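Local coordinates for effector protein HopAB2 (Pseudomonas syringae, PDB 2FD4) that acts as a plant-cell virulence effector whose C-terminal domain is a U-box-like E3 ubiquitin ligase that suppresses host programmed cell death, at residues 8-13 and 90-95; 15-20 and 115-120; 30-35 and 52-57. All coordinates share one frame; numbering follows the deposited sequence.

Interaction 1. Residues 8-13 and 90-95; sequences DPIASQ and KLAQFL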
ATOM      1  N   ASP A   8     -13.864  -4.110   0.597  1.00 50.26           N
ATOM      2  CA  ASP A   8     -13.277  -3.492  -0.586  1.00 48.64           C
ATOM      3  C   ASP A   8     -12.438  -4.527  -1.346  1.00 47.54           C
ATOM      4  O   ASP A   8     -11.650  -5.239  -0.730  1.00 48.31           O
ATOM      5  CB  ASP A   8     -12.451  -2.285  -0.175  1.00 50.29           C
ATOM      6  CG  ASP A   8     -11.899  -1.544  -1.336  1.00 52.09           C
ATOM      7  OD1 ASP A   8     -10.939  -2.082  -1.926  1.00 49.58           O
ATOM      8  OD2 ASP A   8     -12.419  -0.441  -1.686  1.00 57.33           O
ATOM      9  N   PRO A   9     -12.630  -4.651  -2.691  1.00 47.70           N
ATOM     10  CA  PRO A   9     -11.981  -5.647  -3.572  1.00 47.33           C
ATOM     11  C   PRO A   9     -10.445  -5.521  -3.656  1.00 47.81           C
ATOM     12  O   PRO A   9      -9.746  -6.491  -4.027  1.00 46.79           O
ATOM     13  CB  PRO A   9     -12.594  -5.393  -4.943  1.00 48.94           C
ATOM     14  CG  PRO A   9     -13.618  -4.327  -4.775  1.00 47.97           C
ATOM     15  CD  PRO A   9     -13.656  -3.850  -3.385  1.00 47.75           C
ATOM     16  N   ILE A  10      -9.951  -4.325  -3.335  1.00 47.80           N
ATOM     17  CA  ILE A  10      -8.505  -4.017  -3.309  1.00 47.23           C
ATOM     18  C   ILE A  10      -8.001  -4.146  -1.870  1.00 47.51           C
ATOM     19  O   ILE A  10      -7.107  -4.938  -1.628  1.00 46.59           O
ATOM     20  CB  ILE A  10      -8.216  -2.615  -3.880  1.00 47.50           C
ATOM     21  CG1 ILE A  10      -8.629  -2.579  -5.347  1.00 46.26           C
ATOM     22  CG2 ILE A  10      -6.727  -2.195  -3.656  1.00 47.83           C
ATOM     23  CD1 ILE A  10      -8.574  -1.223  -5.939  1.00 47.71           C
ATOM     24  N   ALA A  11      -8.592  -3.427  -0.912  1.00 48.23           N
ATOM     25  CA  ALA A  11      -8.018  -3.470   0.447  1.00 48.73           C
ATOM     26  C   ALA A  11      -8.101  -4.885   1.097  1.00 49.43           C
ATOM     27  O   ALA A  11      -7.287  -5.228   2.011  1.00 47.85           O
ATOM     28  CB  ALA A  11      -8.655  -2.436   1.356  1.00 49.71           C
ATOM     29  N   SER A  12      -9.083  -5.692   0.684  1.00 48.53           N
ATOM     30  CA  SER A  12      -9.198  -7.070   1.177  1.00 47.94           C
ATOM     31  C   SER A  12      -7.989  -7.969   0.752  1.00 47.26           C
ATOM     32  O   SER A  12      -7.792  -9.049   1.288  1.00 46.85           O
ATOM     33  CB  SER A  12     -10.506  -7.718   0.764  1.00 49.18           C
ATOM     34  OG  SER A  12     -10.483  -8.041  -0.627  1.00 47.86           O
ATOM     35  N   GLN A  13      -7.161  -7.502  -0.172  1.00 46.89           N
ATOM     36  CA  GLN A  13      -5.935  -8.250  -0.543  1.00 47.75           C
ATOM     37  C   GLN A  13      -4.712  -8.011   0.347  1.00 47.23           C
ATOM     38  O   GLN A  13      -3.671  -8.665   0.203  1.00 47.15           O
ATOM     39  CB  GLN A  13      -5.577  -7.930  -1.984  1.00 48.55           C
ATOM     40  CG  GLN A  13      -6.564  -8.502  -2.936  1.00 48.84           C
ATOM     41  CD  GLN A  13      -6.215  -8.243  -4.372  1.00 47.89           C
ATOM     42  OE1 GLN A  13      -5.168  -8.696  -4.849  1.00 48.82           O
ATOM     43  NE2 GLN A  13      -7.081  -7.520  -5.085  1.00 44.45           N
ATOM     44  N   LYS A  90      -6.561   4.138   1.993  1.00 47.05           N
ATOM     45  CA  LYS A  90      -6.669   5.380   1.240  1.00 46.92           C
ATOM     46  C   LYS A  90      -6.439   5.135  -0.232  1.00 46.10           C
ATOM     47  O   LYS A  90      -7.148   5.676  -1.050  1.00 47.28           O
ATOM     48  CB  LYS A  90      -5.663   6.441   1.702  1.00 47.27           C
ATOM     49  CG  LYS A  90      -5.791   6.866   3.151  1.00 48.28           C
ATOM     50  CD  LYS A  90      -7.162   7.401   3.476  1.00 50.16           C
ATOM     51  CE  LYS A  90      -7.244   7.886   4.895  1.00 51.98           C
ATOM     52  NZ  LYS A  90      -6.375   9.073   5.212  1.00 54.73           N
ATOM     53  N   LEU A  91      -5.479   4.244  -0.549  1.00 45.88           N
ATOM     54  CA  LEU A  91      -5.219   3.838  -1.925  1.00 46.56           C
ATOM     55  C   LEU A  91      -6.432   3.206  -2.580  1.00 45.75           C
ATOM     56  O   LEU A  91      -6.781   3.593  -3.700  1.00 44.36           O
ATOM     57  CB  LEU A  91      -4.045   2.857  -2.024  1.00 46.54           C
ATOM     58  CG  LEU A  91      -3.762   2.412  -3.460  1.00 46.30           C
ATOM     59  CD1 LEU A  91      -3.399   3.577  -4.403  1.00 48.15           C
ATOM     60  CD2 LEU A  91      -2.690   1.290  -3.429  1.00 48.42           C
ATOM     61  N   ALA A  92      -7.074   2.261  -1.894  1.00 44.16           N
ATOM     62  CA  ALA A  92      -8.282   1.610  -2.414  1.00 45.60           C
ATOM     63  C   ALA A  92      -9.427   2.581  -2.724  1.00 45.83           C
ATOM     64  O   ALA A  92     -10.151   2.436  -3.733  1.00 46.81           O
ATOM     65  CB  ALA A  92      -8.747   0.574  -1.419  1.00 46.03           C
ATOM     66  N   GLN A  93      -9.640   3.543  -1.839  1.00 45.88           N
ATOM     67  CA  GLN A  93     -10.635   4.611  -2.046  1.00 45.78           C
ATOM     68  C   GLN A  93     -10.312   5.441  -3.273  1.00 45.34           C
ATOM     69  O   GLN A  93     -11.229   5.817  -4.043  1.00 43.41           O
ATOM     70  CB  GLN A  93     -10.683   5.486  -0.792  1.00 45.60           C
ATOM     71  CG  GLN A  93     -11.644   6.647  -0.760  1.00 47.62           C
ATOM     72  CD  GLN A  93     -11.558   7.423   0.564  1.00 48.81           C
ATOM     73  OE1 GLN A  93     -11.206   6.848   1.590  1.00 54.87           O
ATOM     74  NE2 GLN A  93     -11.859   8.729   0.532  1.00 52.33           N
ATOM     75  N   PHE A  94      -9.035   5.798  -3.406  1.00 45.22           N
ATOM     76  CA  PHE A  94      -8.583   6.497  -4.597  1.00 45.83           C
ATOM     77  C   PHE A  94      -8.830   5.673  -5.856  1.00 45.34           C
ATOM     78  O   PHE A  94      -9.424   6.160  -6.846  1.00 44.81           O
ATOM     79  CB  PHE A  94      -7.116   6.915  -4.433  1.00 45.55           C
ATOM     80  CG  PHE A  94      -6.518   7.512  -5.661  1.00 46.11           C
ATOM     81  CD1 PHE A  94      -6.665   8.888  -5.930  1.00 48.54           C
ATOM     82  CD2 PHE A  94      -5.801   6.716  -6.556  1.00 46.32           C
ATOM     83  CE1 PHE A  94      -6.092   9.433  -7.103  1.00 48.63           C
ATOM     84  CE2 PHE A  94      -5.250   7.250  -7.719  1.00 47.91           C
ATOM     85  CZ  PHE A  94      -5.402   8.599  -7.983  1.00 47.73           C
ATOM     86  N   LEU A  95      -8.435   4.415  -5.837  1.00 45.39           N
ATOM     87  CA  LEU A  95      -8.519   3.579  -7.047  1.00 45.92           C
ATOM     88  C   LEU A  95      -9.927   3.207  -7.454  1.00 45.27           C
ATOM     89  O   LEU A  95     -10.197   2.960  -8.667  1.00 46.42           O
ATOM     90  CB  LEU A  95      -7.723   2.283  -6.789  1.00 48.18           C
ATOM     91  CG  LEU A  95      -6.209   2.448  -6.703  1.00 47.44           C
ATOM     92  CD1 LEU A  95      -5.540   1.070  -6.431  1.00 46.57           C
ATOM     93  CD2 LEU A  95      -5.623   3.070  -7.930  1.00 48.11           C
TER
HETATM   94  O   HOH W   1     -11.205   0.014  -4.221  1.00 43.88           O
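Ile10 packs onto Ala92 and Leu95 of helix 88-97, joining the loop before strand 18-21 to one side of that helix. The closest backbone approach, 5.7 Å from Ile10 CA to Ala92 CA, is possible because the helix presents only a methyl group there. Followed outward, the isoleucine meets the helix at both ends of its chain. Its CB lies 4.1 Å from Ala92 CB, and the CG2 branch touches the same methyl. CG1 stands anti to the carbonyl carbon (chi1 -63°), and an extended chi2 of 172° sends Ile10 CD1 on past Ala92 to lie 3.7 Å from Leu95 CB, with Leu95 CD1 almost as near. The two side chains cross at about a right angle. Ala11 CB also meets the Ala92 methyl.

Asp8 supplies the polar part. Its CG is anti to the backbone N (chi1 -176°), and Asp8 OD1 reaches back to its own loop, accepting from Ile10 N at 2.8 Å and Ala11 N at 2.9 Å. These donors approach from opposite faces of the carboxylate plane, both on the anti side; the Ile10 N bond makes an Asx turn and the Ala11 N bond an Asx motif, where the 3-10 segment begins. Asp8 OD1 also rests 3.5 Å from Ala92 CB. The other oxygen, Asp8 OD2, accepts from a water at 2.8 Å, and the same water donates to Ala92 O at 2.7 Å.

Leu91 packs on Ile62 and Leu64 of the sheet, while Phe94, inferred to bind the E2 enzyme, meets the ring of Phe48. Direct contact is thus mainly between aliphatic carbons, with Asp8 OD1 on the Ala92 methyl, while the carboxylate bonds within its own loop and reaches the helix backbone through water.

Interaction 2. Residues 15-20 and 115-120; sequences SQLRTI and KYAFRI
Lys115 O lies 3.0 Å from Arg18 NH2, a nitrogen that hydrogen-bonds to Ala114 O; Arg18 NH1 is bonded to Gln73 O, so the guanidinium is held from more than one direction. At Ala117, CB meets Leu17 CD1 at 3.8 Å, while its carbonyl accepts from a water that in turn accepts from both N and NE of Arg18. Phe118 follows, its CZ 3.5 Å above the centre of the Arg18 guanidinium, with the two planes inclined at 38°. The arginine chain bends at chi3 (-77°), which sets Arg18 NE 3.6 Å from Phe118 CE1. Ile20 CD1 presses on the same residue, 3.4 Å from Phe118 CB. Arg119 carries the backbone pairing: its N donates to Arg18 O at 2.9 Å, and its O accepts from Ile20 N at 3.0 Å, the bonding of parallel strands. Thr19 CG2 lies over one face of the Arg119 guanidinium. Ile120 ends the run with CD1 against Ile20 CB. Strand 18-21 is outermost in the sheet; its segment 18-20 runs at 51° to segment 117-120 of the parallel strand 117-121, whose other edge bonds to strand 61-65; Ile20 and Phe118 touch Leu83 of strand 83-87, and Leu17 and Ala117 touch Ile62.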
ATOM      1  N   SER A  15      -3.753  -8.791   3.348  1.00 45.45           N
ATOM      2  CA  SER A  15      -3.144  -9.974   4.017  1.00 45.18           C
ATOM      3  C   SER A  15      -2.452 -11.023   3.136  1.00 45.11           C
ATOM      4  O   SER A  15      -1.796 -11.909   3.663  1.00 43.68           O
ATOM      5  CB  SER A  15      -4.199 -10.686   4.853  1.00 44.95           C
ATOM      6  OG  SER A  15      -4.577  -9.847   5.872  1.00 51.21           O
ATOM      7  N   GLN A  16      -2.685 -10.948   1.840  1.00 46.47           N
ATOM      8  CA  GLN A  16      -2.088 -11.820   0.853  1.00 47.53           C
ATOM      9  C   GLN A  16      -0.879 -11.264   0.172  1.00 47.44           C
ATOM     10  O   GLN A  16      -0.291 -11.900  -0.691  1.00 49.48           O
ATOM     11  CB  GLN A  16      -3.141 -12.106  -0.208  1.00 48.60           C
ATOM     12  CG  GLN A  16      -4.366 -12.698   0.386  1.00 49.38           C
ATOM     13  CD  GLN A  16      -5.572 -12.642  -0.468  1.00 52.48           C
ATOM     14  OE1 GLN A  16      -6.021 -11.592  -0.903  1.00 53.78           O
ATOM     15  NE2 GLN A  16      -6.183 -13.826  -0.659  1.00 50.30           N
ATOM     16  N   LEU A  17      -0.544 -10.040   0.494  1.00 47.97           N
ATOM     17  CA  LEU A  17       0.537  -9.352  -0.203  1.00 47.74           C
ATOM     18  C   LEU A  17       1.840  -9.969   0.172  1.00 46.96           C
ATOM     19  O   LEU A  17       2.010 -10.471   1.282  1.00 47.91           O
ATOM     20  CB  LEU A  17       0.538  -7.879   0.157  1.00 47.42           C
ATOM     21  CG  LEU A  17      -0.639  -7.023  -0.335  1.00 48.57           C
ATOM     22  CD1 LEU A  17      -0.423  -5.583   0.103  1.00 48.19           C
ATOM     23  CD2 LEU A  17      -0.808  -7.063  -1.777  1.00 49.52           C
ATOM     24  N   ARG A  18       2.800  -9.870  -0.748  1.00 48.81           N
ATOM     25  CA  ARG A  18       4.218 -10.067  -0.412  1.00 48.53           C
ATOM     26  C   ARG A  18       4.551  -9.091   0.691  1.00 48.79           C
ATOM     27  O   ARG A  18       3.940  -8.009   0.793  1.00 49.39           O
ATOM     28  CB  ARG A  18       5.126  -9.781  -1.601  1.00 47.29           C
ATOM     29  CG  ARG A  18       5.004 -10.832  -2.719  1.00 46.19           C
ATOM     30  CD  ARG A  18       5.727 -10.398  -3.938  1.00 48.25           C
ATOM     31  NE  ARG A  18       4.964  -9.374  -4.668  1.00 46.33           N
ATOM     32  CZ  ARG A  18       5.327  -8.815  -5.791  1.00 47.86           C
ATOM     33  NH1 ARG A  18       6.463  -9.147  -6.396  1.00 47.66           N
ATOM     34  NH2 ARG A  18       4.524  -7.889  -6.331  1.00 46.33           N
ATOM     35  N   THR A  19       5.528  -9.455   1.517  1.00 48.12           N
ATOM     36  CA  THR A  19       5.866  -8.640   2.674  1.00 48.19           C
ATOM     37  C   THR A  19       7.295  -8.133   2.630  1.00 48.12           C
ATOM     38  O   THR A  19       8.148  -8.665   1.928  1.00 47.57           O
ATOM     39  CB  THR A  19       5.601  -9.362   3.990  1.00 48.03           C
ATOM     40  OG1 THR A  19       6.520 -10.479   4.170  1.00 48.09           O
ATOM     41  CG2 THR A  19       4.147  -9.819   4.045  1.00 50.60           C
ATOM     42  N   ILE A  20       7.506  -7.050   3.361  1.00 47.62           N
ATOM     43  CA  ILE A  20       8.775  -6.448   3.537  1.00 46.96           C
ATOM     44  C   ILE A  20       8.825  -6.110   4.991  1.00 47.20           C
ATOM     45  O   ILE A  20       7.931  -5.526   5.512  1.00 45.74           O
ATOM     46  CB  ILE A  20       8.954  -5.193   2.694  1.00 46.51           C
ATOM     47  CG1 ILE A  20       8.863  -5.524   1.198  1.00 45.92           C
ATOM     48  CG2 ILE A  20      10.301  -4.545   2.955  1.00 48.43           C
ATOM     49  CD1 ILE A  20       8.739  -4.246   0.347  1.00 47.55           C
ATOM     50  N   LYS A 115       0.798  -7.224  -7.566  1.00 47.12           N
ATOM     51  CA  LYS A 115       2.047  -7.127  -8.350  1.00 46.90           C
ATOM     52  C   LYS A 115       2.795  -5.831  -8.023  1.00 46.30           C
ATOM     53  O   LYS A 115       4.025  -5.698  -8.339  1.00 47.43           O
ATOM     54  CB  LYS A 115       1.729  -7.171  -9.844  1.00 46.62           C
ATOM     55  CG  LYS A 115       1.034  -8.431 -10.310  1.00 47.62           C
ATOM     56  CD  LYS A 115       0.779  -8.416 -11.813  1.00 49.41           C
ATOM     57  CE  LYS A 115      -0.367  -9.410 -12.187  1.00 51.10           C
ATOM     58  NZ  LYS A 115      -0.692  -9.391 -13.663  1.00 54.39           N
ATOM     59  N   TYR A 116       2.092  -4.889  -7.390  1.00 46.62           N
ATOM     60  CA  TYR A 116       2.696  -3.636  -7.068  1.00 46.64           C
ATOM     61  C   TYR A 116       2.850  -3.393  -5.599  1.00 45.68           C
ATOM     62  O   TYR A 116       3.713  -2.610  -5.263  1.00 44.99           O
ATOM     63  CB  TYR A 116       1.860  -2.464  -7.625  1.00 46.96           C
ATOM     64  CG  TYR A 116       1.877  -2.256  -9.116  1.00 45.50           C
ATOM     65  CD1 TYR A 116       2.683  -1.280  -9.676  1.00 46.91           C
ATOM     66  CD2 TYR A 116       0.988  -2.910  -9.949  1.00 46.20           C
ATOM     67  CE1 TYR A 116       2.682  -1.033 -10.982  1.00 46.88           C
ATOM     68  CE2 TYR A 116       0.956  -2.642 -11.305  1.00 48.99           C
ATOM     69  CZ  TYR A 116       1.829  -1.689 -11.801  1.00 51.12           C
ATOM     70  OH  TYR A 116       1.868  -1.363 -13.120  1.00 51.50           O
ATOM     71  N   ALA A 117       1.972  -3.951  -4.750  1.00 46.34           N
ATOM     72  CA  ALA A 117       1.898  -3.561  -3.321  1.00 44.47           C
ATOM     73  C   ALA A 117       2.578  -4.595  -2.414  1.00 45.61           C
ATOM     74  O   ALA A 117       2.459  -5.806  -2.640  1.00 43.74           O
ATOM     75  CB  ALA A 117       0.472  -3.337  -2.883  1.00 45.85           C
ATOM     76  N   PHE A 118       3.291  -4.077  -1.414  1.00 44.93           N
ATOM     77  CA  PHE A 118       4.024  -4.897  -0.420  1.00 45.31           C
ATOM     78  C   PHE A 118       3.529  -4.479   0.951  1.00 45.13           C
ATOM     79  O   PHE A 118       3.438  -3.287   1.246  1.00 44.92           O
ATOM     80  CB  PHE A 118       5.510  -4.621  -0.556  1.00 44.98           C
ATOM     81  CG  PHE A 118       6.052  -5.108  -1.841  1.00 46.00           C
ATOM     82  CD1 PHE A 118       6.541  -6.397  -1.937  1.00 44.28           C
ATOM     83  CD2 PHE A 118       6.018  -4.312  -2.978  1.00 44.18           C
ATOM     84  CE1 PHE A 118       7.014  -6.890  -3.134  1.00 44.58           C
ATOM     85  CE2 PHE A 118       6.482  -4.800  -4.196  1.00 42.63           C
ATOM     86  CZ  PHE A 118       6.988  -6.097  -4.267  1.00 45.63           C
ATOM     87  N   ARG A 119       3.064  -5.431   1.751  1.00 44.06           N
ATOM     88  CA  ARG A 119       2.679  -5.152   3.127  1.00 44.46           C
ATOM     89  C   ARG A 119       3.888  -5.041   4.061  1.00 45.85           C
ATOM     90  O   ARG A 119       4.767  -5.917   4.072  1.00 44.24           O
ATOM     91  CB  ARG A 119       1.703  -6.250   3.599  1.00 44.85           C
ATOM     92  CG  ARG A 119       1.382  -6.162   5.034  1.00 44.43           C
ATOM     93  CD  ARG A 119       0.184  -6.988   5.367  1.00 47.57           C
ATOM     94  NE  ARG A 119       0.523  -8.367   5.433  1.00 47.61           N
ATOM     95  CZ  ARG A 119       0.973  -9.018   6.505  1.00 50.42           C
ATOM     96  NH1 ARG A 119       1.141  -8.427   7.704  1.00 53.16           N
ATOM     97  NH2 ARG A 119       1.268 -10.299   6.389  1.00 46.26           N
ATOM     98  N   ILE A 120       3.962  -3.931   4.825  1.00 45.62           N
ATOM     99  CA  ILE A 120       5.087  -3.737   5.725  1.00 46.89           C
ATOM    100  C   ILE A 120       4.773  -4.364   7.093  1.00 47.24           C
ATOM    101  O   ILE A 120       3.742  -4.060   7.709  1.00 46.82           O
ATOM    102  CB  ILE A 120       5.461  -2.257   5.876  1.00 46.78           C
ATOM    103  CG1 ILE A 120       5.536  -1.564   4.508  1.00 46.66           C
ATOM    104  CG2 ILE A 120       6.809  -2.112   6.603  1.00 45.94           C
ATOM    105  CD1 ILE A 120       6.306  -2.339   3.449  1.00 47.75           C
TER
HETATM  106  O   HOH W   2       1.059 -11.017   3.726  1.00 40.82           O
HETATM  107  O   HOH W   3       2.483  -8.394  -3.389  1.00 40.04           O

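Interaction 3. Residues 30-35 and 52-57; sequences LGFKDA and LSLSNP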
ATOM      1  N   LEU A  30      14.914   2.754   0.648  1.00 47.55           N
ATOM      2  CA  LEU A  30      13.550   2.780   1.221  1.00 47.25           C
ATOM      3  C   LEU A  30      13.609   3.573   2.507  1.00 47.40           C
ATOM      4  O   LEU A  30      14.501   3.335   3.335  1.00 48.29           O
ATOM      5  CB  LEU A  30      13.041   1.358   1.519  1.00 46.36           C
ATOM      6  CG  LEU A  30      13.160   0.390   0.343  1.00 46.63           C
ATOM      7  CD1 LEU A  30      12.691  -0.995   0.725  1.00 47.15           C
ATOM      8  CD2 LEU A  30      12.406   0.910  -0.899  1.00 45.98           C
ATOM      9  N   GLY A  31      12.671   4.486   2.710  1.00 47.41           N
ATOM     10  CA  GLY A  31      12.834   5.480   3.777  1.00 48.00           C
ATOM     11  C   GLY A  31      11.889   5.413   4.955  1.00 48.07           C
ATOM     12  O   GLY A  31      11.768   6.386   5.706  1.00 48.10           O
ATOM     13  N   PHE A  32      11.233   4.276   5.139  1.00 48.51           N
ATOM     14  CA  PHE A  32      10.161   4.191   6.112  1.00 48.49           C
ATOM     15  C   PHE A  32      10.653   4.572   7.470  1.00 48.17           C
ATOM     16  O   PHE A  32      11.617   4.007   7.999  1.00 48.66           O
ATOM     17  CB  PHE A  32       9.528   2.801   6.163  1.00 48.27           C
ATOM     18  CG  PHE A  32       8.250   2.742   6.981  1.00 48.21           C
ATOM     19  CD1 PHE A  32       7.078   3.311   6.517  1.00 48.09           C
ATOM     20  CD2 PHE A  32       8.219   2.089   8.208  1.00 49.98           C
ATOM     21  CE1 PHE A  32       5.930   3.258   7.273  1.00 46.92           C
ATOM     22  CE2 PHE A  32       7.043   2.022   8.951  1.00 49.48           C
ATOM     23  CZ  PHE A  32       5.917   2.602   8.480  1.00 48.02           C
ATOM     24  N   LYS A  33       9.992   5.569   8.016  1.00 48.05           N
ATOM     25  CA  LYS A  33      10.211   5.963   9.377  1.00 48.01           C
ATOM     26  C   LYS A  33       8.838   5.974   9.997  1.00 47.74           C
ATOM     27  O   LYS A  33       8.054   6.885   9.770  1.00 48.33           O
ATOM     28  CB  LYS A  33      10.914   7.310   9.443  1.00 47.79           C
ATOM     29  CG  LYS A  33      12.395   7.201   9.057  1.00 48.12           C
ATOM     30  CD  LYS A  33      12.939   8.468   8.427  1.00 48.32           C
ATOM     31  CE  LYS A  33      14.379   8.304   7.946  1.00 47.64           C
ATOM     32  NZ  LYS A  33      14.867   9.543   7.269  1.00 48.67           N
ATOM     33  N   ASP A  34       8.546   4.914  10.739  1.00 47.16           N
ATOM     34  CA  ASP A  34       7.273   4.780  11.444  1.00 47.19           C
ATOM     35  C   ASP A  34       7.076   5.956  12.386  1.00 46.91           C
ATOM     36  O   ASP A  34       8.052   6.437  12.984  1.00 47.27           O
ATOM     37  CB  ASP A  34       7.280   3.482  12.249  1.00 46.86           C
ATOM     38  CG  ASP A  34       5.902   3.052  12.672  1.00 47.00           C
ATOM     39  OD1 ASP A  34       5.278   3.731  13.511  1.00 46.43           O
ATOM     40  OD2 ASP A  34       5.446   2.018  12.156  1.00 48.67           O
ATOM     41  N   ALA A  35       5.837   6.410  12.546  1.00 46.63           N
ATOM     42  CA  ALA A  35       5.550   7.501  13.488  1.00 46.86           C
ATOM     43  C   ALA A  35       6.057   7.173  14.897  1.00 46.88           C
ATOM     44  O   ALA A  35       6.972   7.830  15.417  1.00 48.08           O
ATOM     45  CB  ALA A  35       4.062   7.807  13.513  1.00 46.74           C
ATOM     46  N   LEU A  52       2.522   7.769   8.739  1.00 46.99           N
ATOM     47  CA  LEU A  52       2.264   6.310   8.752  1.00 47.49           C
ATOM     48  C   LEU A  52       2.835   5.574   9.985  1.00 48.37           C
ATOM     49  O   LEU A  52       3.900   5.942  10.490  1.00 49.91           O
ATOM     50  CB  LEU A  52       2.828   5.652   7.504  1.00 48.50           C
ATOM     51  CG  LEU A  52       2.139   6.022   6.212  1.00 48.83           C
ATOM     52  CD1 LEU A  52       2.945   5.513   5.054  1.00 52.11           C
ATOM     53  CD2 LEU A  52       0.721   5.505   6.242  1.00 48.67           C
ATOM     54  N   SER A  53       2.108   4.551  10.473  1.00 48.02           N
ATOM     55  CA  SER A  53       2.566   3.693  11.555  1.00 47.66           C
ATOM     56  C   SER A  53       1.967   2.283  11.497  1.00 47.58           C
ATOM     57  O   SER A  53       0.771   2.093  11.252  1.00 47.74           O
ATOM     58  CB  SER A  53       2.311   4.288  12.947  1.00 47.92           C
ATOM     59  OG  SER A  53       3.016   3.550  13.971  1.00 44.66           O
ATOM     60  N   LEU A  54       2.821   1.299  11.724  1.00 47.26           N
ATOM     61  CA  LEU A  54       2.409  -0.098  11.773  1.00 46.62           C
ATOM     62  C   LEU A  54       1.518  -0.344  12.986  1.00 47.20           C
ATOM     63  O   LEU A  54       0.954  -1.431  13.139  1.00 47.41           O
ATOM     64  CB  LEU A  54       3.658  -0.982  11.801  1.00 47.59           C
ATOM     65  CG  LEU A  54       4.554  -0.840  10.557  1.00 48.40           C
ATOM     66  CD1 LEU A  54       5.660  -1.872  10.545  1.00 50.29           C
ATOM     67  CD2 LEU A  54       3.761  -0.972   9.344  1.00 49.68           C
ATOM     68  N   SER A  55       1.482   0.634  13.908  1.00 46.64           N
ATOM     69  CA  SER A  55       0.752   0.517  15.161  1.00 46.28           C
ATOM     70  C   SER A  55      -0.525   1.314  15.133  1.00 45.90           C
ATOM     71  O   SER A  55      -1.276   1.295  16.097  1.00 47.06           O
ATOM     72  CB  SER A  55       1.603   1.006  16.363  1.00 45.93           C
ATOM     73  OG  SER A  55       2.666   0.114  16.640  1.00 43.88           O
ATOM     74  N   ASN A  56      -0.762   2.039  14.047  1.00 47.31           N
ATOM     75  CA  ASN A  56      -1.988   2.773  13.872  1.00 47.11           C
ATOM     76  C   ASN A  56      -3.089   1.782  13.542  1.00 47.43           C
ATOM     77  O   ASN A  56      -3.074   1.188  12.477  1.00 48.52           O
ATOM     78  CB  ASN A  56      -1.817   3.774  12.737  1.00 47.84           C
ATOM     79  CG  ASN A  56      -2.941   4.756  12.653  1.00 48.72           C
ATOM     80  OD1 ASN A  56      -4.126   4.406  12.780  1.00 51.10           O
ATOM     81  ND2 ASN A  56      -2.585   6.014  12.450  1.00 51.94           N
ATOM     82  N   PRO A  57      -4.061   1.608  14.437  1.00 46.92           N
ATOM     83  CA  PRO A  57      -5.057   0.579  14.146  1.00 46.83           C
ATOM     84  C   PRO A  57      -5.863   0.802  12.886  1.00 46.87           C
ATOM     85  O   PRO A  57      -6.446  -0.162  12.380  1.00 46.92           O
ATOM     86  CB  PRO A  57      -5.964   0.571  15.389  1.00 46.88           C
ATOM     87  CG  PRO A  57      -5.663   1.809  16.119  1.00 47.05           C
ATOM     88  CD  PRO A  57      -4.305   2.284  15.723  1.00 46.55           C
TER
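Phe32 meets Leu52 and Leu54 through its ring: Leu52 CB sits at the ring edge, 3.9 Å from CE1, and Leu54 CG lies 4.1 Å from CE2. Asp34 then provides the polar grip. Its CG is anti to the backbone N (chi1 -163°), and Asp34 OD2 accepts from Leu54 N at 2.8 Å in an almost straight bond, 176° at the hydrogen, met on the syn side of the carboxylate. Ser53 OG is modelled as donating to Asp34 OD1, but the separation of 2.3 Å is too short to be taken literally, so the geometry there is doubtful. Ser53 OG also accepts from Ser55 N at 3.3 Å, an ST turn within the type I turn from Ser53 to Asn56; the aspartate lies against the beginning of this turn. At Ala35, the backbone N donates to Leu52 O at 2.9 Å, and CB approaches Ser53 CB. Neither segment is helix or strand, and their touching parts run 90° apart. The contact joins two loop segments between strands 18-21 and 61-65, and the sheet backs it: Phe32 and Leu52 pack on Phe85 of strand 83-87, while Phe32 and Leu54 touch Val61 of strand 61-65.

How the interactions relate
The segments follow in the order 8-13, 15-20, 30-35, 52-57, 90-95 and 115-120. Interactions 1 and 2 therefore interlock along the chain, whereas interaction 3 is a more local closure within the span of both. The centres of interactions 1 and 2 lie 13 Å apart. Interaction 3 is centred 15 Å from interaction 2 and 19 Å from interaction 1, on the opposite side of the chain's centre from the latter. Interaction 2 builds part of the four-stranded mixed sheet; interaction 1 sets the N-terminal loop on helix 88-97, and interaction 3 joins two loop segments beside the sheet, touching interaction 2 where Leu54 CD2 packs on Ile120 O. Together they unite distant sequence parts in one compact ligase domain.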